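Local coordinates for protein Non-heme chloroperoxidase CPO-A1 (PDB 1A8Q) that is a cofactor-free haloperoxidase of the alpha/beta hydrolase superfamily that can brominate and may be the chlorinating enzyme of 7-chlorotetracycline biosynthesis, at residues C3-R6 against E10-Y13; A101-V104 against G110-R113. All coordinates share one frame; numbering follows the deposited sequence.

Contact 1: residues C3-R6 against E10-Y13; sequences CTTR and EIFY
C3 and I11 face each other as an antiparallel hydrogen-bonded pair, the two strands joined through both polar backbone groups of each residue. C3 N reaches I11 O at 2.8 Å, and I11 N returns a bond of 2.8 Å to C3 O; both are nearly straight. The side chains of this pair share the buried face of the hairpin with Y13. There the packing is close. The phenol ring of Y13 turns its edge to C3, CE1 lying 3.9 Å from C3 CB, with C3 N also near the ring plane. Its chi1 of 60° sets CG between the backbone N and the carbonyl carbon, which swings the ring back alongside C3. Past the end of the strand, the methyl CG2 of T5 comes within 3.7 Å of I11 CG1, while T5 OG1 is hydrogen-bonded to the amides of D7 and V9 in the turn. The other face is looser. T4 and E10, a non-hydrogen-bonded pair, come no nearer than 4.3 Å, from T4 OG1 to E10 CG, and a water joins their polar ends, 2.7 Å from T4 OG1 and donating to E10 OE2. This hairpin thus has a tight apolar side and a water-linked exposed one. The short turn and antiparallel pairing make it a beta hairpin, the antiparallel start of the alpha/beta hydrolase sheet.

Contact 2: residues A101-V104 against G110-R113; sequences ARYV and GRLR
The helical turn at Y103 and V104 stands off from the chain entering strand 112-118, V104 CA and L112 CA being 9.1 Å apart with no direct hydrogen bond between the segments, so side chains and water span the gap. The contact closes the helix-to-strand half of a beta-alpha-beta crossover. L112 carries the apolar half. Its methyl CD1 meets the Y103 ring at the edge, in the ring plane, 4.0 Å from Y103 CE2, and CD2 approaches that same ring carbon. Y103 and L112 lie alongside one another, each pointing toward the other's backbone. On the helix side V104 adds CG2, 3.9 Å from L112 CD1, so this methyl sits against both helix residues. With CG anti to the backbone N (chi1 177°), the Y103 side chain extends toward the loop and brings its hydroxyl to R111, crossing that side chain at about a right angle with OH 3.9 Å from R111 CD. The polar link runs through two waters. One, 2.8 Å from Y103 OH, accepts from R111 N; a second, 2.7 Å from the same hydroxyl, takes a weak bond from R111 NE in the guanidinium plane. R111 NH1 forms a salt bridge with D84 and a hydrogen bond to L85 O. The chemistry is thus divided: an apolar contact packs the start of strand 112-118 against helix 96-107, while two waters give the hydroxyl of buried Y103 polar partners.

In the fold
Contact 1 comes first along the chain and is complete before contact 2 begins; their centres lie 19 Å apart, and their nearest atoms, about 10 Å apart, do not touch. Both reach the same mixed sheet. Contact 1 lies at its antiparallel margin, strands 2-4 and 10-16, whereas contact 2 belongs to the unit of strand 88-93, helix 96-107 and strand 112-118, among the parallel strands further in along the sheet order. Helix 69-82 is a shared neighbour, touched by T5 and Y13 and by Y103. The pair illustrates two ways of joining strands, hairpin and crossover. Catalytic S94 sits in the turn between strand 88-93 and helix 96-107, though contact 2 itself is away from it.

Contact 1: residues C3-R6 against E10-Y13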
loop_
_atom_site.group_PDB
_atom_site.type_symbol
_atom_site.label_atom_id
_atom_site.label_comp_id
_atom_site.label_asym_id
_atom_site.label_seq_id
_atom_site.Cartn_x
_atom_site.Cartn_y
_atom_site.Cartn_z
ATOM N N CYS A 3 5.030 -11.314 -14.803
ATOM C CA CYS A 3 5.155 -10.267 -15.814
ATOM C C CYS A 3 6.645 -9.910 -15.873
ATOM O O CYS A 3 7.229 -9.681 -14.810
ATOM C CB CYS A 3 4.362 -9.031 -15.366
ATOM S SG CYS A 3 4.736 -7.565 -16.384
ATOM N N THR A 4 7.234 -9.922 -17.060
ATOM C CA THR A 4 8.666 -9.557 -17.120
ATOM C C THR A 4 8.762 -8.066 -17.472
ATOM O O THR A 4 8.155 -7.638 -18.457
ATOM C CB THR A 4 9.392 -10.425 -18.142
ATOM O OG1 THR A 4 9.270 -11.807 -17.768
ATOM C CG2 THR A 4 10.873 -10.073 -18.213
ATOM N N THR A 5 9.488 -7.317 -16.646
ATOM C CA THR A 5 9.525 -5.872 -16.850
ATOM C C THR A 5 10.482 -5.545 -17.991
ATOM O O THR A 5 11.259 -6.376 -18.452
ATOM C CB THR A 5 9.943 -5.077 -15.611
ATOM O OG1 THR A 5 11.334 -5.352 -15.357
ATOM C CG2 THR A 5 9.120 -5.466 -14.394
ATOM N N ARG A 6 10.523 -4.240 -18.278
ATOM C CA ARG A 6 11.444 -3.718 -19.285
ATOM C C ARG A 6 12.901 -3.986 -18.949
ATOM O O ARG A 6 13.775 -3.993 -19.839
ATOM C CB ARG A 6 11.215 -2.195 -19.288
ATOM C CG ARG A 6 11.683 -1.580 -17.963
ATOM C CD ARG A 6 10.935 -0.300 -17.599
ATOM N NE ARG A 6 11.306 0.135 -16.247
ATOM C CZ ARG A 6 10.813 -0.420 -15.143
ATOM N NH1 ARG A 6 9.884 -1.356 -15.253
ATOM N NH2 ARG A 6 11.217 -0.040 -13.948
ATOM N N GLU A 10 11.357 -10.180 -12.856
ATOM C CA GLU A 10 10.097 -10.945 -12.918
ATOM C C GLU A 10 9.184 -10.499 -11.790
ATOM O O GLU A 10 9.499 -10.635 -10.606
ATOM C CB GLU A 10 10.432 -12.443 -12.788
ATOM C CG GLU A 10 11.158 -12.942 -14.027
ATOM C CD GLU A 10 11.440 -14.437 -13.962
ATOM O OE1 GLU A 10 11.873 -14.919 -12.908
ATOM O OE2 GLU A 10 11.172 -15.107 -14.977
ATOM N N ILE A 11 8.011 -9.963 -12.155
ATOM C CA ILE A 11 7.057 -9.513 -11.133
ATOM C C ILE A 11 5.973 -10.581 -11.029
ATOM O O ILE A 11 5.302 -10.868 -12.031
ATOM C CB ILE A 11 6.440 -8.171 -11.553
ATOM C CG1 ILE A 11 7.512 -7.050 -11.495
ATOM C CG2 ILE A 11 5.264 -7.740 -10.656
ATOM C CD1 ILE A 11 8.132 -6.815 -10.139
ATOM N N PHE A 12 5.859 -11.163 -9.844
ATOM C CA PHE A 12 4.847 -12.229 -9.663
ATOM C C PHE A 12 3.494 -11.584 -9.411
ATOM O O PHE A 12 3.452 -10.596 -8.672
ATOM C CB PHE A 12 5.221 -13.064 -8.419
ATOM C CG PHE A 12 4.249 -14.219 -8.200
ATOM C CD1 PHE A 12 4.428 -15.410 -8.892
ATOM C CD2 PHE A 12 3.221 -14.076 -7.302
ATOM C CE1 PHE A 12 3.533 -16.459 -8.664
ATOM C CE2 PHE A 12 2.315 -15.123 -7.102
ATOM C CZ PHE A 12 2.483 -16.303 -7.792
ATOM N N TYR A 13 2.380 -12.157 -9.881
ATOM C CA TYR A 13 1.095 -11.564 -9.548
ATOM C C TYR A 13 0.005 -12.651 -9.588
ATOM O O TYR A 13 0.204 -13.674 -10.237
ATOM C CB TYR A 13 0.666 -10.373 -10.454
ATOM C CG TYR A 13 0.538 -10.771 -11.918
ATOM C CD1 TYR A 13 1.601 -10.916 -12.771
ATOM C CD2 TYR A 13 -0.759 -11.001 -12.392
ATOM C CE1 TYR A 13 1.430 -11.297 -14.092
ATOM C CE2 TYR A 13 -0.956 -11.355 -13.733
ATOM C CZ TYR A 13 0.131 -11.505 -14.550
ATOM O OH TYR A 13 -0.042 -11.889 -15.865
HETATM O O HOH W 1 11.299 -13.568 -17.606
#

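Contact 2: residues A101-V104 against G110-R113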
loop_
_atom_site.group_PDB
_atom_site.type_symbol
_atom_site.label_atom_id
_atom_site.label_comp_id
_atom_site.label_asym_id
_atom_site.label_seq_id
_atom_site.Cartn_x
_atom_site.Cartn_y
_atom_site.Cartn_z
ATOM N N ALA A 101 0.536 6.992 -6.500
ATOM C CA ALA A 101 0.700 8.446 -6.814
ATOM C C ALA A 101 1.734 8.684 -7.875
ATOM O O ALA A 101 1.556 9.475 -8.835
ATOM C CB ALA A 101 1.037 9.140 -5.513
ATOM N N ARG A 102 2.902 8.034 -7.792
ATOM C CA ARG A 102 3.948 8.268 -8.781
ATOM C C ARG A 102 3.591 7.679 -10.118
ATOM O O ARG A 102 3.979 8.207 -11.148
ATOM C CB ARG A 102 5.314 7.787 -8.215
ATOM C CG ARG A 102 6.454 8.008 -9.201
ATOM C CD ARG A 102 6.732 9.490 -9.482
ATOM N NE ARG A 102 6.660 10.282 -8.283
ATOM C CZ ARG A 102 7.680 10.481 -7.445
ATOM N NH1 ARG A 102 8.848 9.914 -7.714
ATOM N NH2 ARG A 102 7.478 11.244 -6.371
ATOM N N TYR A 103 2.792 6.580 -10.192
ATOM C CA TYR A 103 2.260 6.100 -11.453
ATOM C C TYR A 103 1.385 7.187 -12.120
ATOM O O TYR A 103 1.592 7.407 -13.321
ATOM C CB TYR A 103 1.422 4.797 -11.213
ATOM C CG TYR A 103 0.809 4.340 -12.526
ATOM C CD1 TYR A 103 1.465 3.602 -13.489
ATOM C CD2 TYR A 103 -0.513 4.728 -12.755
ATOM C CE1 TYR A 103 0.829 3.254 -14.681
ATOM C CE2 TYR A 103 -1.156 4.395 -13.935
ATOM C CZ TYR A 103 -0.485 3.672 -14.873
ATOM O OH TYR A 103 -1.142 3.346 -16.036
ATOM N N VAL A 104 0.527 7.825 -11.358
ATOM C CA VAL A 104 -0.291 8.907 -11.969
ATOM C C VAL A 104 0.626 10.033 -12.463
ATOM O O VAL A 104 0.487 10.562 -13.593
ATOM C CB VAL A 104 -1.335 9.391 -10.972
ATOM C CG1 VAL A 104 -2.021 10.694 -11.413
ATOM C CG2 VAL A 104 -2.418 8.308 -10.819
ATOM N N GLY A 110 -4.810 7.661 -18.167
ATOM C CA GLY A 110 -5.525 7.155 -19.340
ATOM C C GLY A 110 -6.097 5.758 -19.181
ATOM O O GLY A 110 -7.187 5.456 -19.692
ATOM N N ARG A 111 -5.418 4.897 -18.414
ATOM C CA ARG A 111 -5.925 3.536 -18.206
ATOM C C ARG A 111 -6.789 3.422 -16.966
ATOM O O ARG A 111 -7.251 2.313 -16.628
ATOM C CB ARG A 111 -4.726 2.577 -18.003
ATOM C CG ARG A 111 -3.901 2.303 -19.225
ATOM C CD ARG A 111 -2.789 1.274 -18.949
ATOM N NE ARG A 111 -2.066 0.999 -20.182
ATOM C CZ ARG A 111 -2.384 0.198 -21.170
ATOM N NH1 ARG A 111 -3.471 -0.547 -21.153
ATOM N NH2 ARG A 111 -1.533 0.131 -22.195
ATOM N N LEU A 112 -6.993 4.512 -16.239
ATOM C CA LEU A 112 -7.623 4.415 -14.940
ATOM C C LEU A 112 -9.037 4.978 -14.875
ATOM O O LEU A 112 -9.362 6.008 -15.478
ATOM C CB LEU A 112 -6.820 5.155 -13.847
ATOM C CG LEU A 112 -5.304 4.898 -13.804
ATOM C CD1 LEU A 112 -4.671 5.679 -12.665
ATOM C CD2 LEU A 112 -5.068 3.391 -13.635
ATOM N N ARG A 113 -9.830 4.322 -14.059
ATOM C CA ARG A 113 -11.172 4.799 -13.737
ATOM C C ARG A 113 -11.170 5.538 -12.419
ATOM O O ARG A 113 -11.816 6.599 -12.287
ATOM C CB ARG A 113 -12.134 3.604 -13.628
ATOM C CG ARG A 113 -13.537 4.113 -13.232
ATOM C CD ARG A 113 -14.472 2.936 -13.487
ATOM N NE ARG A 113 -15.836 3.327 -13.653
ATOM C CZ ARG A 113 -16.763 2.691 -14.353
ATOM N NH1 ARG A 113 -16.508 1.588 -15.034
ATOM N NH2 ARG A 113 -17.960 3.271 -14.364
HETATM O O HOH W 2 -2.834 5.362 -16.892
HETATM O O HOH W 3 -0.039 2.864 -18.438
#